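Local coordinates for protein lysozyme (Meretrix lusoria, PDB 3AYQ) that cleaves the beta-1,4 linkages of bacterial peptidoglycan, so lysing Gram-positive cells, and also hydrolyses chitin oligomers, at residues Leu33-Phe38 and Ser54-Ala59; Phe38-Ala43 and Tyr63-Cys68; Asn71-Tyr76 and Glu87-Glu92. One frame throughout, in Å; residues are numbered along the deposited sequence.

Contact 1 of 3, residues Leu33-Phe38 and Ser54-Ala59; sequences LSCGYF and SWKSCA. With 4NN (N-[(5S,6R)-5-hydroxy-6-(hydroxymethyl)-2-oxo-5,6-dihydro-2H-pyran-3-yl]acetamide), chain B.
Ala-59 offers its carbonyl to the turn that follows strand 32-35. Its oxygen accepts from Tyr-37 N at 3.2 Å, a bent bond with 138° at the hydrogen, and Gly-36 CA makes a CA-H...O contact with the same oxygen. A water, 2.9 Å from Ala-59 O, donates to it and to Cys-35 O and accepts from Phe-38 N, so one water ties the turn to the C-terminal end of helix 55-59.

The apolar contacts lie on the strand side. Ala-59 CB sits against Cys-35, 3.8 Å from its CB. With its SG turned away from the carbonyl carbon (chi1 -53°), Cys-35 brings the sulfur obliquely to the six-membered ring of Trp-55, 3.7 Å from CZ2. Leu-33 O approaches CZ2 at the indole edge, near the ring plane, while Leu-33 CB touches CH2. Trp-55 NE1 is hydrogen-bonded to Ile-40 O, which probably helps fix the ring's rotation.

Ser-54 caps the helix N-terminus, its OG accepting from Ser-57 N. Cys-35 is itself disulfide-bonded to Cys-26, and Ser-34, on the strand's other side, borders the lactone inhibitor: a short helix packed behind the antiparallel sheet of the lysozyme glycan cleft.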
loop_
_atom_site.group_PDB
_atom_site.type_symbol
_atom_site.label_atom_id
_atom_site.label_comp_id
_atom_site.label_asym_id
_atom_site.label_seq_id
_atom_site.Cartn_x
_atom_site.Cartn_y
_atom_site.Cartn_z
ATOM N N LEU A 33 -8.138 -10.825 6.269
ATOM C CA LEU A 33 -8.831 -9.549 6.127
ATOM C C LEU A 33 -7.882 -8.406 5.767
ATOM O O LEU A 33 -6.783 -8.301 6.313
ATOM C CB LEU A 33 -9.554 -9.187 7.432
ATOM C CG LEU A 33 -10.792 -9.992 7.829
ATOM C CD1 LEU A 33 -11.256 -9.569 9.209
ATOM C CD2 LEU A 33 -11.885 -9.775 6.804
ATOM N N SER A 34 -8.314 -7.567 4.831
ATOM C CA SER A 34 -7.559 -6.385 4.428
ATOM C C SER A 34 -8.443 -5.256 4.953
ATOM O O SER A 34 -9.656 -5.282 4.747
ATOM C CB SER A 34 -7.425 -6.317 2.903
ATOM O OG SER A 34 -8.691 -6.340 2.266
ATOM N N CYS A 35 -7.854 -4.271 5.628
ATOM C CA CYS A 35 -8.654 -3.195 6.215
ATOM C C CYS A 35 -8.280 -1.739 5.961
ATOM O O CYS A 35 -7.128 -1.405 5.716
ATOM C CB CYS A 35 -8.690 -3.348 7.730
ATOM S SG CYS A 35 -9.212 -4.947 8.415
ATOM N N GLY A 36 -9.290 -0.879 6.065
ATOM C CA GLY A 36 -9.105 0.558 5.940
ATOM C C GLY A 36 -8.709 1.221 4.635
ATOM O O GLY A 36 -8.848 0.660 3.547
ATOM N N TYR A 37 -8.213 2.449 4.773
ATOM C CA TYR A 37 -7.786 3.278 3.646
ATOM C C TYR A 37 -6.885 2.595 2.629
ATOM O O TYR A 37 -7.062 2.770 1.424
ATOM C CB TYR A 37 -7.060 4.531 4.147
ATOM C CG TYR A 37 -7.956 5.569 4.768
ATOM C CD1 TYR A 37 -8.312 5.502 6.116
ATOM C CD2 TYR A 37 -8.454 6.625 4.006
ATOM C CE1 TYR A 37 -9.141 6.462 6.690
ATOM C CE2 TYR A 37 -9.287 7.590 4.570
ATOM C CZ TYR A 37 -9.625 7.502 5.909
ATOM O OH TYR A 37 -10.450 8.453 6.466
ATOM N N PHE A 38 -5.898 1.846 3.112
ATOM C CA PHE A 38 -4.966 1.167 2.220
ATOM C C PHE A 38 -5.161 -0.344 2.155
ATOM O O PHE A 38 -4.340 -1.051 1.577
ATOM C CB PHE A 38 -3.519 1.486 2.621
ATOM C CG PHE A 38 -3.109 2.903 2.327
ATOM C CD1 PHE A 38 -3.495 3.946 3.166
ATOM C CD2 PHE A 38 -2.371 3.201 1.185
ATOM C CE1 PHE A 38 -3.154 5.266 2.869
ATOM C CE2 PHE A 38 -2.024 4.516 0.879
ATOM C CZ PHE A 38 -2.417 5.549 1.720
ATOM N N SER A 54 -3.437 -0.275 17.349
ATOM C CA SER A 54 -3.781 -1.636 16.953
ATOM C C SER A 54 -3.825 -1.705 15.432
ATOM O O SER A 54 -3.773 -0.679 14.755
ATOM C CB SER A 54 -5.141 -2.049 17.527
ATOM O OG SER A 54 -6.196 -1.321 16.927
ATOM N N TRP A 55 -3.920 -2.916 14.898
ATOM C CA TRP A 55 -3.965 -3.109 13.452
ATOM C C TRP A 55 -5.157 -2.428 12.791
ATOM O O TRP A 55 -4.989 -1.627 11.873
ATOM C CB TRP A 55 -3.966 -4.608 13.132
ATOM C CG TRP A 55 -4.459 -4.967 11.756
ATOM C CD1 TRP A 55 -4.163 -4.335 10.580
ATOM C CD2 TRP A 55 -5.314 -6.065 11.415
ATOM N NE1 TRP A 55 -4.784 -4.975 9.528
ATOM C CE2 TRP A 55 -5.495 -6.040 10.015
ATOM C CE3 TRP A 55 -5.944 -7.073 12.160
ATOM C CZ2 TRP A 55 -6.282 -6.981 9.344
ATOM C CZ3 TRP A 55 -6.726 -8.008 11.491
ATOM C CH2 TRP A 55 -6.888 -7.954 10.095
ATOM N N LYS A 56 -6.361 -2.742 13.254
ATOM C CA LYS A 56 -7.558 -2.155 12.671
ATOM C C LYS A 56 -7.703 -0.667 12.973
ATOM O O LYS A 56 -8.244 0.080 12.165
ATOM C CB LYS A 56 -8.792 -2.933 13.131
ATOM C CG LYS A 56 -8.818 -4.355 12.573
ATOM C CD LYS A 56 -9.902 -5.215 13.196
ATOM C CE LYS A 56 -9.815 -6.642 12.664
ATOM N NZ LYS A 56 -10.753 -7.566 13.371
ATOM N N SER A 57 -7.218 -0.229 14.129
ATOM C CA SER A 57 -7.300 1.188 14.467
ATOM C C SER A 57 -6.404 1.964 13.509
ATOM O O SER A 57 -6.788 3.006 12.972
ATOM C CB SER A 57 -6.832 1.433 15.899
ATOM O OG SER A 57 -6.803 2.820 16.178
ATOM N N CYS A 58 -5.200 1.445 13.308
ATOM C CA CYS A 58 -4.234 2.065 12.409
ATOM C C CYS A 58 -4.743 2.068 10.973
ATOM O O CYS A 58 -4.639 3.068 10.272
ATOM C CB CYS A 58 -2.913 1.308 12.464
ATOM S SG CYS A 58 -1.627 1.949 11.347
ATOM N N ALA A 59 -5.290 0.937 10.542
ATOM C CA ALA A 59 -5.798 0.814 9.182
ATOM C C ALA A 59 -6.902 1.821 8.891
ATOM O O ALA A 59 -7.051 2.274 7.756
ATOM C CB ALA A 59 -6.317 -0.593 8.952
HETATM C C1 4NN B . -6.062 -7.087 -1.148
HETATM O O1 4NN B . -7.275 -7.169 -1.150
HETATM C C2 4NN B . -5.379 -7.700 -2.171
HETATM N N2 4NN B . -6.120 -8.277 -3.165
HETATM C C3 4NN B . -3.988 -7.719 -2.062
HETATM C C4 4NN B . -3.275 -6.980 -0.895
HETATM O O4 4NN B . -2.822 -7.766 0.159
HETATM C C5 4NN B . -4.228 -5.918 -0.268
HETATM O O5 4NN B . -5.473 -6.543 -0.088
HETATM C C6 4NN B . -4.248 -4.521 -0.907
HETATM O O6 4NN B . -3.870 -4.600 -2.244
HETATM C C7 4NN B . -5.581 -8.852 -4.234
HETATM O O7 4NN B . -4.382 -8.950 -4.384
HETATM C C8 4NN B . -6.549 -9.449 -5.290
HETATM O O HOH W 1 -5.524 0.842 5.678
#

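Contact 2 of 3, residues Phe38-Ala43 and Tyr63-Cys68; sequences FQIKEA and YCASLC. With NAG (2-acetamido-2-deoxy-beta-D-glucopyranose), chain C; 4NN (N-[(5S,6R)-5-hydroxy-6-(hydroxymethyl)-2-oxo-5,6-dihydro-2H-pyran-3-yl]acetamide), chain B; NAG (2-acetamido-2-deoxy-beta-D-glucopyranose), chain D; NAG (2-acetamido-2-deoxy-beta-D-glucopyranose), chain E.
From residues 38-43, Phe-38 and Ile-40 reach residues 63-68 of helix 62-80, and both settle on Ala-65. The ring of Phe-38 comes in obliquely, CD1 standing 3.5 Å from Ala-65 CB, while CE1 and CZ continue onto Ser-66 CB. Ile-40 arrives with the end of its longer branch: CD1 lies 3.6 Å from Ala-65 O and 3.9 Å from Cys-68 SG. An extended chi2 of 174° carries that methyl to the helix surface. The contact between the segments is thus wholly one of packing.

A second shell holds these groups in place. Cys-68 is disulfide-bonded to Cys-48. Phe-38 O takes a hydrogen bond from His-93 NE2, and its ring is also packed by Leu-11, Ile-14 and Cys-15. A G1 beta bulge sets Gln-39 and Ile-40 together across from Cys-35, and Gln-39, bent at chi2, is hydrogen-bonded through OE1 to Ser-34 OG and through NE2 to Gly-36 O.

On the other side of the same backbone lies the glycan. Lys-41 N donates to the acetamide oxygen O7 of the N-acetylglucosamine of chain C at 2.7 Å, nearly straight at 160°. The Lys-41 chain runs alongside the sugars, its CE 3.2 Å from O4 of the lactone, before NZ ends on Asp-29 O and Ser-32 OG. Ala-43 CB touches the sugars of chains D and E.

The short, weakly bonded strand 40-41, at an edge of the three-stranded antiparallel sheet, therefore lies between the occupied cleft and helix 62-80, with helix 8-19 against Phe-38 and helix 42-47 continuing directly from the strand.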
loop_
_atom_site.group_PDB
_atom_site.type_symbol
_atom_site.label_atom_id
_atom_site.label_comp_id
_atom_site.label_asym_id
_atom_site.label_seq_id
_atom_site.Cartn_x
_atom_site.Cartn_y
_atom_site.Cartn_z
ATOM N N PHE A 38 -5.898 1.846 3.112
ATOM C CA PHE A 38 -4.966 1.167 2.220
ATOM C C PHE A 38 -5.161 -0.344 2.155
ATOM O O PHE A 38 -4.340 -1.051 1.577
ATOM C CB PHE A 38 -3.519 1.486 2.621
ATOM C CG PHE A 38 -3.109 2.903 2.327
ATOM C CD1 PHE A 38 -3.495 3.946 3.166
ATOM C CD2 PHE A 38 -2.371 3.201 1.185
ATOM C CE1 PHE A 38 -3.154 5.266 2.869
ATOM C CE2 PHE A 38 -2.024 4.516 0.879
ATOM C CZ PHE A 38 -2.417 5.549 1.720
ATOM N N GLN A 39 -6.253 -0.829 2.741
ATOM C CA GLN A 39 -6.563 -2.255 2.741
ATOM C C GLN A 39 -5.367 -3.101 3.157
ATOM O O GLN A 39 -4.938 -4.006 2.443
ATOM C CB GLN A 39 -7.074 -2.668 1.360
ATOM C CG GLN A 39 -8.456 -2.107 1.064
ATOM C CD GLN A 39 -9.529 -2.760 1.915
ATOM O OE1 GLN A 39 -9.896 -3.913 1.688
ATOM N NE2 GLN A 39 -10.026 -2.030 2.911
ATOM N N ILE A 40 -4.848 -2.788 4.338
ATOM C CA ILE A 40 -3.696 -3.469 4.906
ATOM C C ILE A 40 -4.083 -4.697 5.717
ATOM O O ILE A 40 -5.002 -4.654 6.538
ATOM C CB ILE A 40 -2.901 -2.487 5.798
ATOM C CG1 ILE A 40 -2.308 -1.378 4.927
ATOM C CG2 ILE A 40 -1.798 -3.208 6.544
ATOM C CD1 ILE A 40 -1.637 -0.279 5.713
ATOM N N LYS A 41 -3.389 -5.799 5.464
ATOM C CA LYS A 41 -3.628 -7.039 6.187
ATOM C C LYS A 41 -2.780 -7.023 7.459
ATOM O O LYS A 41 -1.810 -6.262 7.561
ATOM C CB LYS A 41 -3.254 -8.230 5.309
ATOM C CG LYS A 41 -4.081 -8.325 4.040
ATOM C CD LYS A 41 -3.622 -9.484 3.168
ATOM C CE LYS A 41 -4.589 -9.716 2.016
ATOM N NZ LYS A 41 -5.947 -10.069 2.519
ATOM N N GLU A 42 -3.138 -7.859 8.428
ATOM C CA GLU A 42 -2.409 -7.900 9.693
ATOM C C GLU A 42 -0.912 -8.167 9.552
ATOM O O GLU A 42 -0.104 -7.530 10.226
ATOM C CB GLU A 42 -3.031 -8.945 10.629
ATOM C CG GLU A 42 -2.365 -9.030 11.995
ATOM C CD GLU A 42 -3.055 -10.016 12.919
ATOM O OE1 GLU A 42 -3.348 -11.146 12.475
ATOM O OE2 GLU A 42 -3.299 -9.666 14.092
ATOM N N ALA A 43 -0.540 -9.105 8.683
ATOM C CA ALA A 43 0.871 -9.438 8.491
ATOM C C ALA A 43 1.667 -8.239 7.989
ATOM O O ALA A 43 2.816 -8.033 8.377
ATOM C CB ALA A 43 1.005 -10.596 7.512
ATOM N N TYR A 63 -3.466 8.524 8.077
ATOM C CA TYR A 63 -2.084 8.815 8.446
ATOM C C TYR A 63 -1.325 7.570 8.896
ATOM O O TYR A 63 -0.226 7.298 8.407
ATOM C CB TYR A 63 -2.021 9.857 9.567
ATOM C CG TYR A 63 -0.611 10.338 9.833
ATOM C CD1 TYR A 63 -0.073 11.411 9.119
ATOM C CD2 TYR A 63 0.216 9.672 10.737
ATOM C CE1 TYR A 63 1.255 11.804 9.294
ATOM C CE2 TYR A 63 1.545 10.053 10.915
ATOM C CZ TYR A 63 2.058 11.117 10.189
ATOM O OH TYR A 63 3.382 11.477 10.342
ATOM N N CYS A 64 -1.897 6.827 9.840
ATOM C CA CYS A 64 -1.239 5.628 10.336
ATOM C C CYS A 64 -1.062 4.610 9.224
ATOM O O CYS A 64 -0.003 3.995 9.100
ATOM C CB CYS A 64 -2.027 4.982 11.480
ATOM S SG CYS A 64 -1.049 3.664 12.282
ATOM N N ALA A 65 -2.102 4.425 8.421
ATOM C CA ALA A 65 -2.037 3.476 7.322
ATOM C C ALA A 65 -0.944 3.888 6.339
ATOM O O ALA A 65 -0.171 3.050 5.876
ATOM C CB ALA A 65 -3.386 3.399 6.617
ATOM N N SER A 66 -0.871 5.180 6.022
ATOM C CA SER A 66 0.148 5.645 5.088
ATOM C C SER A 66 1.542 5.526 5.689
ATOM O O SER A 66 2.510 5.299 4.973
ATOM C CB SER A 66 -0.123 7.090 4.646
ATOM O OG SER A 66 -0.090 7.994 5.735
ATOM N N LEU A 67 1.655 5.663 7.006
ATOM C CA LEU A 67 2.965 5.535 7.635
ATOM C C LEU A 67 3.403 4.079 7.524
ATOM O O LEU A 67 4.573 3.783 7.310
ATOM C CB LEU A 67 2.906 5.943 9.107
ATOM C CG LEU A 67 4.215 5.789 9.888
ATOM C CD1 LEU A 67 5.304 6.663 9.282
ATOM C CD2 LEU A 67 3.976 6.161 11.333
ATOM N N CYS A 68 2.445 3.174 7.672
ATOM C CA CYS A 68 2.723 1.748 7.589
ATOM C C CYS A 68 3.250 1.416 6.195
ATOM O O CYS A 68 4.181 0.623 6.047
ATOM C CB CYS A 68 1.446 0.965 7.889
ATOM S SG CYS A 68 1.584 -0.848 7.840
HETATM C C1 NAG C . -1.521 -8.254 0.014
HETATM C C2 NAG C . -0.752 -7.751 1.250
HETATM C C3 NAG C . 0.624 -8.419 1.403
HETATM C C4 NAG C . 0.587 -9.943 1.232
HETATM C C5 NAG C . -0.288 -10.293 0.018
HETATM C C6 NAG C . -0.428 -11.815 -0.148
HETATM C C7 NAG C . -1.261 -5.585 2.273
HETATM C C8 NAG C . -1.206 -4.088 2.112
HETATM N N2 NAG C . -0.683 -6.305 1.323
HETATM O O3 NAG C . 1.255 -8.106 2.628
HETATM O O4 NAG C . 1.661 -10.476 1.143
HETATM O O5 NAG C . -1.557 -9.664 0.038
HETATM O O6 NAG C . -1.443 -12.363 0.658
HETATM O O7 NAG C . -1.853 -6.050 3.212
HETATM C C1 4NN B . -6.062 -7.087 -1.148
HETATM O O1 4NN B . -7.275 -7.169 -1.150
HETATM C C2 4NN B . -5.379 -7.700 -2.171
HETATM N N2 4NN B . -6.120 -8.277 -3.165
HETATM C C3 4NN B . -3.988 -7.719 -2.062
HETATM C C4 4NN B . -3.275 -6.980 -0.895
HETATM O O4 4NN B . -2.822 -7.766 0.159
HETATM C C5 4NN B . -4.228 -5.918 -0.268
HETATM O O5 4NN B . -5.473 -6.543 -0.088
HETATM C C6 4NN B . -4.248 -4.521 -0.907
HETATM O O6 4NN B . -3.870 -4.600 -2.244
HETATM C C7 4NN B . -5.581 -8.852 -4.234
HETATM O O7 4NN B . -4.382 -8.950 -4.384
HETATM C C8 4NN B . -6.549 -9.449 -5.290
HETATM C C1 NAG D . 6.208 -11.990 5.584
HETATM C C2 NAG D . 6.500 -12.349 7.039
HETATM C C3 NAG D . 8.001 -12.158 7.329
HETATM C C4 NAG D . 8.844 -12.899 6.305
HETATM C C5 NAG D . 8.444 -12.481 4.892
HETATM C C6 NAG D . 9.202 -13.336 3.863
HETATM C C7 NAG D . 4.674 -12.009 8.719
HETATM C C8 NAG D . 4.173 -11.069 9.784
HETATM N N2 NAG D . 5.685 -11.579 7.966
HETATM O O3 NAG D . 8.278 -12.660 8.602
HETATM O O4 NAG D . 10.202 -12.648 6.506
HETATM O O5 NAG D . 7.056 -12.669 4.698
HETATM O O6 NAG D . 8.796 -14.681 3.981
HETATM O O7 NAG D . 4.128 -13.078 8.563
HETATM C C1 NAG E . 2.257 -11.076 2.271
HETATM C C2 NAG E . 3.211 -12.246 1.930
HETATM C C3 NAG E . 3.955 -12.769 3.170
HETATM C C4 NAG E . 4.517 -11.644 4.038
HETATM C C5 NAG E . 3.417 -10.583 4.223
HETATM C C6 NAG E . 3.851 -9.422 5.123
HETATM C C7 NAG E . 2.810 -13.603 -0.011
HETATM C C8 NAG E . 2.093 -14.761 -0.604
HETATM N N2 NAG E . 2.532 -13.337 1.255
HETATM O O3 NAG E . 4.992 -13.654 2.853
HETATM O O4 NAG E . 4.892 -12.307 5.303
HETATM O O5 NAG E . 2.945 -10.103 2.989
HETATM O O6 NAG E . 5.040 -8.854 4.664
HETATM O O7 NAG E . 3.577 -12.959 -0.670
#

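Contact 3 of 3, residues Asn71-Tyr76 and Glu87-Glu92; sequences NYMKRY and EGFARE. With NAG (2-acetamido-2-deoxy-beta-D-glucopyranose), chain E.
Met-73 reaches over to helix 86-95 and lodges between Phe-89 and Glu-92. Its chain, bent at chi2 (-48°), crosses the Phe-89 ring obliquely, with CG 3.7 Å from CD2. The sulfur then lies 5.1 Å from the ring centroid, well off the normal, an oblique Met-aromatic contact. Beyond it, Met-73 CE ends 3.2 Å from Phe-89 O. Met-73 and Glu-92 lie alongside one another, running in opposite senses, with SD 3.6 Å from Glu-92 CB.

The segments 71-76 and 87-92, of helices 62-80 and 86-95, cross at 103° with their axes 10.5 Å apart, in the helical part of the lysozyme fold beside the glycan cleft. Met-73 spans that gap.

Glu-92 folds back at chi2, which puts OE1 beside Tyr-76 CB at 3.6 Å; its OE2 is held by Cys-100 N.

The two tyrosines border the glycan. Tyr-72 meets Glu-92 only loosely, CE1 being 4.1 Å from Glu-92 O, and its OH donates to O6 of the N-acetylglucosamine of chain E at 2.8 Å. Tyr-76 CD2 lies over one face of the Tyr-72 ring, toward its rim, and the Tyr-44 ring stacks with that of Tyr-72. Tyr-76 OH is hydrogen-bonded to Asp-47 OD2, which also hydrogen-bonds the glycan.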
loop_
_atom_site.group_PDB
_atom_site.type_symbol
_atom_site.label_atom_id
_atom_site.label_comp_id
_atom_site.label_asym_id
_atom_site.label_seq_id
_atom_site.Cartn_x
_atom_site.Cartn_y
_atom_site.Cartn_z
ATOM N N ASN A 71 6.806 2.690 5.944
ATOM C CA ASN A 71 7.727 1.788 6.630
ATOM C C ASN A 71 7.898 0.454 5.900
ATOM O O ASN A 71 8.986 -0.129 5.901
ATOM C CB ASN A 71 7.253 1.524 8.067
ATOM C CG ASN A 71 7.311 2.764 8.943
ATOM O OD1 ASN A 71 8.004 3.729 8.630
ATOM N ND2 ASN A 71 6.592 2.732 10.064
ATOM N N TYR A 72 6.829 -0.033 5.282
ATOM C CA TYR A 72 6.897 -1.301 4.559
ATOM C C TYR A 72 7.812 -1.184 3.348
ATOM O O TYR A 72 8.570 -2.104 3.038
ATOM C CB TYR A 72 5.500 -1.723 4.102
ATOM C CG TYR A 72 5.389 -3.166 3.668
ATOM C CD1 TYR A 72 5.620 -3.542 2.347
ATOM C CD2 TYR A 72 5.026 -4.158 4.583
ATOM C CE1 TYR A 72 5.486 -4.871 1.944
ATOM C CE2 TYR A 72 4.894 -5.485 4.191
ATOM C CZ TYR A 72 5.122 -5.834 2.874
ATOM O OH TYR A 72 4.971 -7.145 2.491
ATOM N N MET A 73 7.740 -0.053 2.658
ATOM C CA MET A 73 8.574 0.152 1.481
ATOM C C MET A 73 10.031 0.392 1.873
ATOM O O MET A 73 10.950 0.003 1.153
ATOM C CB MET A 73 8.032 1.322 0.650
ATOM C CG MET A 73 6.600 1.114 0.159
ATOM S SD MET A 73 6.365 -0.518 -0.602
ATOM C CE MET A 73 4.586 -0.728 -0.429
ATOM N N LYS A 74 10.249 1.026 3.020
ATOM C CA LYS A 74 11.614 1.274 3.474
ATOM C C LYS A 74 12.245 -0.065 3.837
ATOM O O LYS A 74 13.448 -0.268 3.678
ATOM C CB LYS A 74 11.615 2.183 4.704
ATOM C CG LYS A 74 13.011 2.607 5.156
ATOM C CD LYS A 74 13.680 3.500 4.125
ATOM C CE LYS A 74 15.035 3.981 4.607
ATOM N NZ LYS A 74 14.915 4.792 5.851
ATOM N N ARG A 75 11.419 -0.982 4.323
ATOM C CA ARG A 75 11.900 -2.295 4.719
ATOM C C ARG A 75 12.150 -3.263 3.565
ATOM O O ARG A 75 13.178 -3.937 3.533
ATOM C CB ARG A 75 10.922 -2.936 5.711
ATOM C CG ARG A 75 11.302 -4.352 6.107
ATOM C CD ARG A 75 10.403 -4.899 7.198
ATOM N NE ARG A 75 10.914 -6.169 7.707
ATOM C CZ ARG A 75 10.458 -6.780 8.795
ATOM N NH1 ARG A 75 9.473 -6.243 9.500
ATOM N NH2 ARG A 75 11.001 -7.925 9.182
ATOM N N TYR A 76 11.227 -3.312 2.610
ATOM C CA TYR A 76 11.329 -4.256 1.500
ATOM C C TYR A 76 11.679 -3.798 0.083
ATOM O O TYR A 76 12.332 -4.533 -0.652
ATOM C CB TYR A 76 10.031 -5.062 1.420
ATOM C CG TYR A 76 9.795 -5.971 2.600
ATOM C CD1 TYR A 76 10.733 -6.939 2.955
ATOM C CD2 TYR A 76 8.619 -5.888 3.350
ATOM C CE1 TYR A 76 10.507 -7.804 4.023
ATOM C CE2 TYR A 76 8.383 -6.748 4.419
ATOM C CZ TYR A 76 9.331 -7.705 4.748
ATOM O OH TYR A 76 9.095 -8.575 5.787
ATOM N N GLU A 87 5.526 2.733 -9.339
ATOM C CA GLU A 87 5.372 1.454 -10.025
ATOM C C GLU A 87 5.834 0.315 -9.123
ATOM O O GLU A 87 5.166 -0.713 -9.009
ATOM C CB GLU A 87 6.174 1.432 -11.329
ATOM C CG GLU A 87 6.039 0.117 -12.089
ATOM C CD GLU A 87 6.662 0.171 -13.471
ATOM O OE1 GLU A 87 6.653 -0.863 -14.175
ATOM O OE2 GLU A 87 7.159 1.249 -13.854
ATOM N N GLY A 88 6.983 0.504 -8.484
ATOM C CA GLY A 88 7.500 -0.513 -7.589
ATOM C C GLY A 88 6.757 -0.564 -6.260
ATOM O O GLY A 88 6.450 -1.642 -5.756
ATOM N N PHE A 89 6.464 0.599 -5.689
ATOM C CA PHE A 89 5.766 0.664 -4.405
ATOM C C PHE A 89 4.344 0.099 -4.468
ATOM O O PHE A 89 3.909 -0.604 -3.559
ATOM C CB PHE A 89 5.722 2.113 -3.904
ATOM C CG PHE A 89 7.081 2.701 -3.623
ATOM C CD1 PHE A 89 7.332 4.047 -3.872
ATOM C CD2 PHE A 89 8.113 1.910 -3.124
ATOM C CE1 PHE A 89 8.590 4.595 -3.632
ATOM C CE2 PHE A 89 9.377 2.455 -2.879
ATOM C CZ PHE A 89 9.613 3.799 -3.136
ATOM N N ALA A 90 3.617 0.407 -5.535
ATOM C CA ALA A 90 2.253 -0.093 -5.676
ATOM C C ALA A 90 2.243 -1.618 -5.759
ATOM O O ALA A 90 1.435 -2.287 -5.110
ATOM C CB ALA A 90 1.600 0.508 -6.924
ATOM N N ARG A 91 3.148 -2.170 -6.561
ATOM C CA ARG A 91 3.225 -3.613 -6.720
ATOM C C ARG A 91 3.636 -4.290 -5.414
ATOM O O ARG A 91 3.154 -5.374 -5.095
ATOM C CB ARG A 91 4.186 -3.960 -7.860
ATOM C CG ARG A 91 3.739 -3.368 -9.200
ATOM C CD ARG A 91 4.637 -3.786 -10.364
ATOM N NE ARG A 91 4.662 -5.234 -10.557
ATOM C CZ ARG A 91 5.360 -5.846 -11.508
ATOM N NH1 ARG A 91 6.089 -5.135 -12.358
ATOM N NH2 ARG A 91 5.339 -7.167 -11.607
ATOM N N GLU A 92 4.508 -3.640 -4.648
ATOM C CA GLU A 92 4.939 -4.194 -3.367
ATOM C C GLU A 92 3.759 -4.209 -2.404
ATOM O O GLU A 92 3.577 -5.154 -1.643
ATOM C CB GLU A 92 6.068 -3.352 -2.765
ATOM C CG GLU A 92 7.418 -3.608 -3.393
ATOM C CD GLU A 92 7.990 -4.954 -2.988
ATOM O OE1 GLU A 92 8.599 -5.048 -1.899
ATOM O OE2 GLU A 92 7.819 -5.925 -3.749
HETATM C C1 NAG E . 2.257 -11.076 2.271
HETATM C C2 NAG E . 3.211 -12.246 1.930
HETATM C C3 NAG E . 3.955 -12.769 3.170
HETATM C C4 NAG E . 4.517 -11.644 4.038
HETATM C C5 NAG E . 3.417 -10.583 4.223
HETATM C C6 NAG E . 3.851 -9.422 5.123
HETATM C C7 NAG E . 2.810 -13.603 -0.011
HETATM C C8 NAG E . 2.093 -14.761 -0.604
HETATM N N2 NAG E . 2.532 -13.337 1.255
HETATM O O3 NAG E . 4.992 -13.654 2.853
HETATM O O4 NAG E . 4.892 -12.307 5.303
HETATM O O5 NAG E . 2.945 -10.103 2.989
HETATM O O6 NAG E . 5.040 -8.854 4.664
HETATM O O7 NAG E . 3.577 -12.959 -0.670
#

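Contacts 1 and 2 have centres about 6 Å apart and interlock: their segments alternate along the chain, they share Phe-38, and both reach the same antiparallel sheet through its neighbouring strands 32-35 and 40-41. The Cys-58 to Cys-64 disulfide adds a covalent tie between helices 55-59 and 62-80. Contact 3 comes later in the chain, its centre about 12 Å from that of contact 2 and about 17 Å from that of contact 1, on the opposite side of the chain's centre from contact 1. Helix 62-80 carries both contact 2 and contact 3, so it links the sheet to helix 86-95. Contacts 1 and 2 touch the lactone, contacts 2 and 3 the sugar of chain E, so all three border the glycan cleft.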